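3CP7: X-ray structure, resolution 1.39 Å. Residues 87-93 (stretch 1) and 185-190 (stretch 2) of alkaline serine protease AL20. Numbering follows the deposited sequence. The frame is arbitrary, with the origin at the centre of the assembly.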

# COMPACT_ATOMS: atom_id res chain seq x y z
N ASP A 87 -5.01 -9.89 7.85
CA ASP A 87 -5.48 -9.40 9.14
C ASP A 87 -6.85 -8.76 8.98
O ASP A 87 -6.96 -7.67 8.41
CB ASP A 87 -4.48 -8.37 9.66
CG ASP A 87 -4.80 -7.84 11.05
OD1 ASP A 87 -5.89 -8.12 11.61
OD2 ASP A 87 -3.94 -7.12 11.60
N PHE A 88 -7.89 -9.40 9.50
CA PHE A 88 -9.25 -8.88 9.36
C PHE A 88 -9.48 -7.54 10.07
O PHE A 88 -10.42 -6.81 9.71
CB PHE A 88 -10.31 -9.91 9.76
CG PHE A 88 -10.55 -10.95 8.70
CD1 PHE A 88 -10.02 -12.23 8.83
CD2 PHE A 88 -11.29 -10.64 7.56
CE1 PHE A 88 -10.24 -13.19 7.83
CE2 PHE A 88 -11.52 -11.60 6.56
CZ PHE A 88 -10.99 -12.87 6.72
N GLU A 89 -8.63 -7.20 11.04
CA GLU A 89 -8.77 -5.86 11.63
C GLU A 89 -8.56 -4.76 10.60
O GLU A 89 -8.96 -3.62 10.82
CB GLU A 89 -7.81 -5.64 12.81
CG GLU A 89 -8.19 -6.44 14.06
CD GLU A 89 -7.44 -6.01 15.30
OE1 GLU A 89 -6.32 -5.46 15.18
OE2 GLU A 89 -7.99 -6.25 16.40
N HIS A 90 -7.92 -5.11 9.48
CA HIS A 90 -7.61 -4.12 8.43
C HIS A 90 -8.09 -4.58 7.07
O HIS A 90 -7.45 -4.29 6.06
CB HIS A 90 -6.12 -3.77 8.44
CG HIS A 90 -5.67 -3.23 9.76
ND1 HIS A 90 -5.86 -1.92 10.13
CD2 HIS A 90 -5.12 -3.85 10.83
CE1 HIS A 90 -5.41 -1.74 11.36
NE2 HIS A 90 -4.97 -2.89 11.81
N ASP A 91 -9.24 -5.25 7.02
CA ASP A 91 -9.78 -5.69 5.74
C ASP A 91 -10.54 -4.55 5.07
O ASP A 91 -11.76 -4.62 4.88
CB ASP A 91 -10.70 -6.91 5.89
CG ASP A 91 -11.13 -7.49 4.55
OD1 ASP A 91 -12.13 -8.24 4.51
OD2 ASP A 91 -10.48 -7.19 3.53
N TYR A 92 -9.81 -3.48 4.76
CA TYR A 92 -10.34 -2.35 4.00
C TYR A 92 -9.30 -1.98 2.94
O TYR A 92 -8.12 -2.34 3.03
CB TYR A 92 -10.65 -1.14 4.90
CG TYR A 92 -9.52 -0.78 5.83
CD1 TYR A 92 -9.56 -1.13 7.18
CD2 TYR A 92 -8.37 -0.13 5.36
CE1 TYR A 92 -8.51 -0.84 8.04
CE2 TYR A 92 -7.31 0.16 6.20
CZ TYR A 92 -7.38 -0.20 7.55
OH TYR A 92 -6.32 0.08 8.39
N ALA A 93 -9.76 -1.26 1.92
CA ALA A 93 -8.91 -0.92 0.79
C ALA A 93 -9.59 0.13 -0.05
O ALA A 93 -10.76 0.43 0.14
CB ALA A 93 -8.61 -2.15 -0.05
N SER A 185 -17.20 2.20 7.69
CA SER A 185 -16.64 0.84 7.62
C SER A 185 -17.05 0.24 6.28
O SER A 185 -17.56 0.95 5.39
CB SER A 185 -17.08 -0.04 8.81
OG SER A 185 -16.36 -1.27 8.81
N THR A 186 -16.81 -1.05 6.16
CA THR A 186 -17.07 -1.77 4.94
C THR A 186 -17.52 -3.19 5.35
O THR A 186 -17.10 -3.70 6.41
CB THR A 186 -15.71 -1.68 4.21
OG1 THR A 186 -15.68 -0.75 3.11
CG2 THR A 186 -14.76 -2.90 4.27
N ASN A 187 -18.41 -3.81 4.57
CA ASN A 187 -18.74 -5.22 4.79
C ASN A 187 -17.49 -6.06 4.59
O ASN A 187 -16.90 -6.01 3.52
CB ASN A 187 -19.80 -5.72 3.81
CG ASN A 187 -21.12 -4.97 3.93
OD1 ASN A 187 -21.56 -4.62 5.03
ND2 ASN A 187 -21.76 -4.72 2.79
N SER A 188 -17.11 -6.86 5.58
CA SER A 188 -15.90 -7.65 5.47
C SER A 188 -16.08 -9.17 5.58
O SER A 188 -15.62 -9.90 4.71
CB SER A 188 -14.85 -7.14 6.47
OG SER A 188 -13.77 -8.06 6.61
N TYR A 189 -16.75 -9.64 6.63
CA TYR A 189 -16.83 -11.08 6.84
C TYR A 189 -17.92 -11.43 7.84
O TYR A 189 -18.44 -10.56 8.54
CB TYR A 189 -15.48 -11.62 7.34
CG TYR A 189 -15.14 -11.24 8.76
CD1 TYR A 189 -14.44 -10.08 9.05
CD2 TYR A 189 -15.52 -12.06 9.83
CE1 TYR A 189 -14.13 -9.72 10.36
CE2 TYR A 189 -15.23 -11.72 11.14
CZ TYR A 189 -14.51 -10.56 11.40
OH TYR A 189 -14.21 -10.19 12.70
N GLY A 190 -18.28 -12.72 7.87
CA GLY A 190 -19.04 -13.27 8.98
C GLY A 190 -18.30 -14.46 9.57
O GLY A 190 -17.22 -14.84 9.09

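This is a small side-chain contact between a tight turn and a distant segment of the same chain, built on one buried serine-to-carboxylate hydrogen bond with an aromatic pair beside it and a methyl contact beyond. The two stretches bury 239 Å² between them, and no backbone hydrogen bond joins them. Their closest CA pairings, Asp 91 CA to Ser 188 CA at 6.4 Å and Tyr 92 CA to Thr 186 CA at 6.8 Å, leave room for side chains to fill the gap.

The first stretch is organised by its own bonds before it meets its partner. Asp 87 O accepts from His 90 N at 2.9 Å, while Asp 87 OD1 accepts from Glu 89 N at 2.9 Å, so one residue ties down the short 3-10 segment through both backbone and side chain. Further along, His 90 ND1 and Tyr 92 OH lie 2.7 Å apart in a hydrogen bond within the stretch. Phe 88 and Asp 91, three residues apart, both direct their CA-to-CB bonds toward the second stretch, whereas Glu 89 between them points away.

The polar centre is Ser 188 OG, which donates to Asp 91 OD1 at 2.7 Å. Both residues are buried, and both use the t rotamer for chi1. The short distance suits a hydroxyl meeting a carboxylate, a strong acceptor, and Asp 91 also has both carboxylate oxygens hydrogen-bonded elsewhere in the structure. A buried acid is thus given several partners rather than left to one.

The same hydroxyl oxygen lies at the edge of the Phe 88 ring, near its plane, with Ser 188 OG 3.7 Å from Phe 88 CD2. Next to it, Phe 88 meets Tyr 189: CD2 of the former approaches CD1 of the latter to 3.5 Å, with ring centroids 4.8 Å apart and planes at 53°. This oblique arrangement gives van der Waals contact without parallel overlap. Phe 88 remains exposed overall, yet its ring forms an apolar flank beside the buried hydrogen bond.

At Thr 186 the chemistry becomes less specific. Its CG2 methyl packs 3.5 Å from Asp 91 O and reaches Tyr 92 CA at 4.5 Å, filling space against the backbone. Tyr 92 itself contributes little, since the end of its side chain leads away. The pattern to read is a single well-supported polar bond, with an aromatic pair beside it and a methyl packed on the backbone farther along.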